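Local coordinates for putative 4-hydroxybenzoyl-CoA thioesterase (Geobacillus stearothermophilus, PDB 2OIW), which is a predicted thioesterase of the hotdog superfamily, probably hydrolysing acyl-CoA thioesters, perhaps 4-hydroxybenzoyl-CoA or a similar substrate, at residues L41-P44 / R50-M53; Y106-F111 / R115-P120. All blocks are in the same frame, centred on the assembly; numbering follows the deposited sequence. Where two conformers were deposited one is given.

Interaction 1: L41-P44 / R50-M53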
# COMPACT_ATOMS: atom_id res chain seq x y z
N LEU A 41 16.79 -6.43 -16.67
CA LEU A 41 17.73 -6.22 -17.78
C LEU A 41 18.75 -5.10 -17.53
O LEU A 41 19.92 -5.19 -17.94
CB LEU A 41 16.99 -5.98 -19.09
CG LEU A 41 16.18 -7.18 -19.61
CD1 LEU A 41 15.27 -6.74 -20.73
CD2 LEU A 41 17.09 -8.33 -20.09
N PHE A 42 18.29 -4.07 -16.82
CA PHE A 42 19.09 -2.91 -16.39
C PHE A 42 19.91 -3.13 -15.12
O PHE A 42 20.98 -2.55 -14.97
CB PHE A 42 18.19 -1.69 -16.22
CG PHE A 42 17.69 -1.16 -17.51
CD1 PHE A 42 18.46 -0.27 -18.26
CD2 PHE A 42 16.49 -1.61 -18.04
CE1 PHE A 42 18.01 0.19 -19.49
CE2 PHE A 42 16.04 -1.15 -19.27
CZ PHE A 42 16.81 -0.25 -19.99
N THR A 43 19.38 -3.94 -14.20
CA THR A 43 20.04 -4.27 -12.96
C THR A 43 19.84 -5.76 -12.73
O THR A 43 18.89 -6.16 -12.02
CB THR A 43 19.43 -3.46 -11.80
OG1 THR A 43 19.38 -2.07 -12.17
CG2 THR A 43 20.25 -3.61 -10.54
N PRO A 44 20.69 -6.60 -13.35
CA PRO A 44 20.65 -8.06 -13.22
C PRO A 44 20.51 -8.65 -11.81
O PRO A 44 19.73 -9.57 -11.65
CB PRO A 44 21.96 -8.48 -13.86
CG PRO A 44 22.08 -7.47 -14.99
CD PRO A 44 21.72 -6.19 -14.33
N ARG A 50 22.70 -0.51 -7.50
CA ARG A 50 22.92 -0.44 -8.93
C ARG A 50 21.62 -0.22 -9.73
O ARG A 50 21.49 -0.67 -10.86
CB ARG A 50 23.63 -1.72 -9.36
CG ARG A 50 25.09 -1.71 -8.93
CD ARG A 50 25.76 -3.04 -9.15
NE ARG A 50 25.44 -4.02 -8.11
CZ ARG A 50 25.89 -3.98 -6.85
NH1 ARG A 50 26.65 -2.98 -6.41
NH2 ARG A 50 25.54 -4.93 -6.01
N TRP A 51 20.67 0.49 -9.12
CA TRP A 51 19.38 0.79 -9.73
C TRP A 51 19.50 1.90 -10.78
O TRP A 51 20.22 2.87 -10.57
CB TRP A 51 18.35 1.19 -8.67
CG TRP A 51 16.93 0.99 -9.17
CD1 TRP A 51 16.10 1.94 -9.69
CD2 TRP A 51 16.23 -0.25 -9.22
NE1 TRP A 51 14.91 1.36 -10.07
CE2 TRP A 51 14.95 0.02 -9.78
CE3 TRP A 51 16.54 -1.57 -8.85
CZ2 TRP A 51 13.99 -0.98 -9.98
CZ3 TRP A 51 15.56 -2.57 -9.03
CH2 TRP A 51 14.32 -2.26 -9.60
N ARG A 52 18.76 1.77 -11.88
CA ARG A 52 18.90 2.65 -13.04
C ARG A 52 17.57 3.22 -13.56
O ARG A 52 17.56 4.22 -14.25
CB ARG A 52 19.60 1.89 -14.17
CG ARG A 52 21.00 1.55 -13.81
CD ARG A 52 21.73 0.59 -14.76
NE ARG A 52 22.88 0.08 -14.00
CZ ARG A 52 23.94 0.81 -13.66
NH1 ARG A 52 24.03 2.09 -14.04
NH2 ARG A 52 24.92 0.27 -12.93
N MSE A 53 16.46 2.56 -13.23
CA MSE A 53 15.16 2.83 -13.84
C MSE A 53 14.37 3.84 -13.04
O MSE A 53 14.03 3.57 -11.91
CB MSE A 53 14.38 1.53 -13.92
CG MSE A 53 14.87 0.58 -15.00
SE MSE A 53 14.16 1.01 -16.77
CE MSE A 53 15.54 2.17 -17.44
O HOH W 1 17.13 -0.65 -12.29
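The selenomethionine methyl of Met53 sits almost exactly over the middle of the Phe42 ring: CE lies 3.6 Å from the ring centroid and 5° off the ring normal, a CH-pi contact. SE follows over the same face, making a Met-aromatic contact with its nearest approach to Phe42 CD2 at 3.7 Å. Bends at chi2 and chi3 fold the end of Met53 back onto the ring, and the Met53 and Phe42 side chains cross at about a right angle. With an alanine here in place of Phe42, the selenium and methyl of Met53 would probably lose the aromatic face they lie on, and a gap would be likely to open between the end of helix 36-42 and Met53.

Just past the end of that helix, Thr43 ties the turn to the facing loop. OG1 is turned beside its own backbone N, chi1 -50°, and donates to Arg50 O at 2.9 Å, tilted from the carbonyl plane. A water donates to Thr43 OG1 at 2.7 Å and accepts from Arg52 N, and the same water lies over one face of the Trp51 indole. The extended Arg52 chain brings CD to 3.2 Å from Phe42 O, which lies at the guanidinium edge.

Arg50 forms a salt bridge with Asp45. The contact joins the end of helix 36-42 to the lead-in of strand 53-62, with Ile123 of helix 121-128 and Asn108 of strand 97-110 packing against Phe42.

Interaction 2: Y106-F111 / R115-P120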
# COMPACT_ATOMS: atom_id res chain seq x y z
N TYR A 106 9.98 5.41 -18.82
CA TYR A 106 11.06 5.30 -17.85
C TYR A 106 12.33 5.86 -18.47
O TYR A 106 12.49 5.79 -19.68
CB TYR A 106 11.28 3.83 -17.53
CG TYR A 106 10.44 3.30 -16.38
CD1 TYR A 106 9.14 2.86 -16.59
CD2 TYR A 106 10.96 3.23 -15.08
CE1 TYR A 106 8.36 2.38 -15.52
CE2 TYR A 106 10.19 2.73 -14.01
CZ TYR A 106 8.90 2.31 -14.24
OH TYR A 106 8.13 1.87 -13.17
N VAL A 107 13.21 6.42 -17.66
CA VAL A 107 14.52 6.82 -18.13
C VAL A 107 15.56 5.92 -17.48
O VAL A 107 15.46 5.60 -16.29
CB VAL A 107 14.80 8.34 -17.91
CG1 VAL A 107 14.81 8.72 -16.43
CG2 VAL A 107 16.12 8.75 -18.57
N ASN A 108 16.53 5.47 -18.27
CA ASN A 108 17.72 4.76 -17.76
C ASN A 108 18.66 5.81 -17.17
O ASN A 108 19.35 6.52 -17.91
CB ASN A 108 18.42 3.99 -18.90
CG ASN A 108 19.80 3.45 -18.50
OD1 ASN A 108 20.00 2.93 -17.39
ND2 ASN A 108 20.74 3.55 -19.42
N PHE A 109 18.66 5.93 -15.85
CA PHE A 109 19.47 6.92 -15.18
C PHE A 109 20.72 6.28 -14.56
O PHE A 109 20.63 5.39 -13.71
CB PHE A 109 18.66 7.72 -14.15
CG PHE A 109 19.34 8.99 -13.75
CD1 PHE A 109 19.16 10.14 -14.50
CD2 PHE A 109 20.19 9.03 -12.65
CE1 PHE A 109 19.83 11.34 -14.17
CE2 PHE A 109 20.87 10.20 -12.29
CZ PHE A 109 20.68 11.36 -13.06
N ASN A 110 21.88 6.76 -14.99
CA ASN A 110 23.16 6.37 -14.40
C ASN A 110 23.47 7.27 -13.21
O ASN A 110 23.89 8.43 -13.36
CB ASN A 110 24.28 6.40 -15.44
CG ASN A 110 25.54 5.62 -15.01
OD1 ASN A 110 26.03 5.76 -13.88
ND2 ASN A 110 26.08 4.83 -15.92
N PHE A 111 23.27 6.71 -12.02
CA PHE A 111 23.46 7.42 -10.77
C PHE A 111 24.97 7.64 -10.54
O PHE A 111 25.36 8.68 -9.99
CB PHE A 111 22.78 6.68 -9.61
CG PHE A 111 21.25 6.78 -9.61
CD1 PHE A 111 20.61 7.93 -9.13
CD2 PHE A 111 20.47 5.73 -10.06
CE1 PHE A 111 19.21 8.03 -9.11
CE2 PHE A 111 19.06 5.80 -10.05
CZ PHE A 111 18.43 6.96 -9.57
N ARG A 115 23.79 11.15 -14.87
CA ARG A 115 23.05 11.59 -16.07
C ARG A 115 22.23 10.43 -16.67
O ARG A 115 22.54 9.27 -16.41
CB ARG A 115 23.98 12.23 -17.12
CG ARG A 115 25.09 11.30 -17.65
CD ARG A 115 26.02 12.00 -18.62
NE ARG A 115 27.16 11.14 -18.95
CZ ARG A 115 28.38 11.25 -18.40
NH1 ARG A 115 28.63 12.20 -17.52
NH2 ARG A 115 29.36 10.41 -18.76
N PRO A 116 21.18 10.74 -17.45
CA PRO A 116 20.47 9.70 -18.19
C PRO A 116 21.43 9.07 -19.17
O PRO A 116 22.29 9.75 -19.70
CB PRO A 116 19.39 10.47 -18.92
CG PRO A 116 19.19 11.71 -18.11
CD PRO A 116 20.57 12.07 -17.70
N GLU A 117 21.30 7.77 -19.38
CA GLU A 117 22.31 6.99 -20.08
C GLU A 117 21.68 6.38 -21.32
O GLU A 117 20.67 5.69 -21.22
CB GLU A 117 22.89 5.89 -19.15
CG GLU A 117 24.09 5.06 -19.69
CD GLU A 117 24.33 3.73 -18.95
OE1 GLU A 117 23.37 2.94 -18.77
OE2 GLU A 117 25.48 3.44 -18.55
N PRO A 118 22.22 6.70 -22.50
CA PRO A 118 21.84 5.89 -23.65
C PRO A 118 21.87 4.40 -23.30
O PRO A 118 22.92 3.86 -22.88
CB PRO A 118 22.91 6.25 -24.68
CG PRO A 118 23.19 7.71 -24.40
CD PRO A 118 23.10 7.82 -22.87
N ILE A 119 20.71 3.77 -23.44
CA ILE A 119 20.55 2.36 -23.17
C ILE A 119 21.66 1.58 -23.88
O ILE A 119 21.82 1.71 -25.08
CB ILE A 119 19.18 1.89 -23.66
CG1 ILE A 119 18.07 2.70 -22.97
CG2 ILE A 119 19.03 0.39 -23.47
CD1 ILE A 119 16.67 2.38 -23.44
N PRO A 120 22.48 0.82 -23.13
CA PRO A 120 23.56 0.09 -23.81
C PRO A 120 23.01 -0.88 -24.87
O PRO A 120 21.89 -1.39 -24.73
CB PRO A 120 24.27 -0.66 -22.67
CG PRO A 120 23.92 0.09 -21.43
CD PRO A 120 22.51 0.63 -21.67
O HOH W 2 22.66 3.65 -16.07
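Phe109 lays one face of its ring over the carbonyl carbon of Arg115, with CE1 3.6 Å from Arg115 C and the ring displaced so that this carbon sits toward the rim. The ring also reaches the proline, where Phe109 CE1 meets Pro116 CD at 3.7 Å. Val107 CG2 packs on Pro116 CB as well, and Phe109 CD2 lies over the centre of the Phe111 ring.

The backbones form a short beta hairpin at the end of strand 97-110. Asn110 and Arg115 are an antiparallel hydrogen-bonded pair, exchanging N-H and carbonyl both ways, while Phe109 and Pro116 are the non-hydrogen-bonded pair next to it, with a proline where no N-H is needed. Beyond the pair the chain turns away, but Glu117 N still donates to Asn108 O at 2.7 Å. The short strand 115-116 thus folds back antiparallel on the end of the long strand 97-110, consistent with an edge addition to the curved sheet of the hotdog fold assigned to this family.

Two asparagines hold the Glu117 carboxylate between them. Asn108, its CG anti to N (chi1 169°), sends ND2 to two acceptors of Glu117: to OE1 at 2.8 Å, nearly straight and in the amide plane, with OE1 of Glu117 using its anti lone pair, and to the backbone O at 2.8 Å, from above the carbonyl plane. Asn110 ND2 approaches Glu117 OE2 at 3.0 Å from above the carboxylate, the two planes 86° apart. A water donates to Asn108 OD1 and, weakly, to Glu117 OE1. Asn110 OD1 accepts from Thr113 N inside the turn, which fixes that amide's flip.

Interactions 1 and 2 lie side by side, their centres about 10 Å apart, and follow one another along the chain. They meet where the lead-in to strand 53-62 runs beside strand 97-110: Arg52 O is 2.6 Å from Phe109 N, a probable hydrogen bond. Met53 CE, the methyl lying over Phe42, also comes within 3.4 Å of Asn108 CA, and Arg52 CB lies 3.4 Å from Asn108 OD1. Asn108 thus belongs to both: its amide holds Glu117 and its CA meets Met53 CE. Ile119 of 115-120 reaches Phe42 as well. Neither contact includes Ser14 or Thr16 of the magnesium site. Trp51 and Phe111 both pack on Val19 of the third subunit.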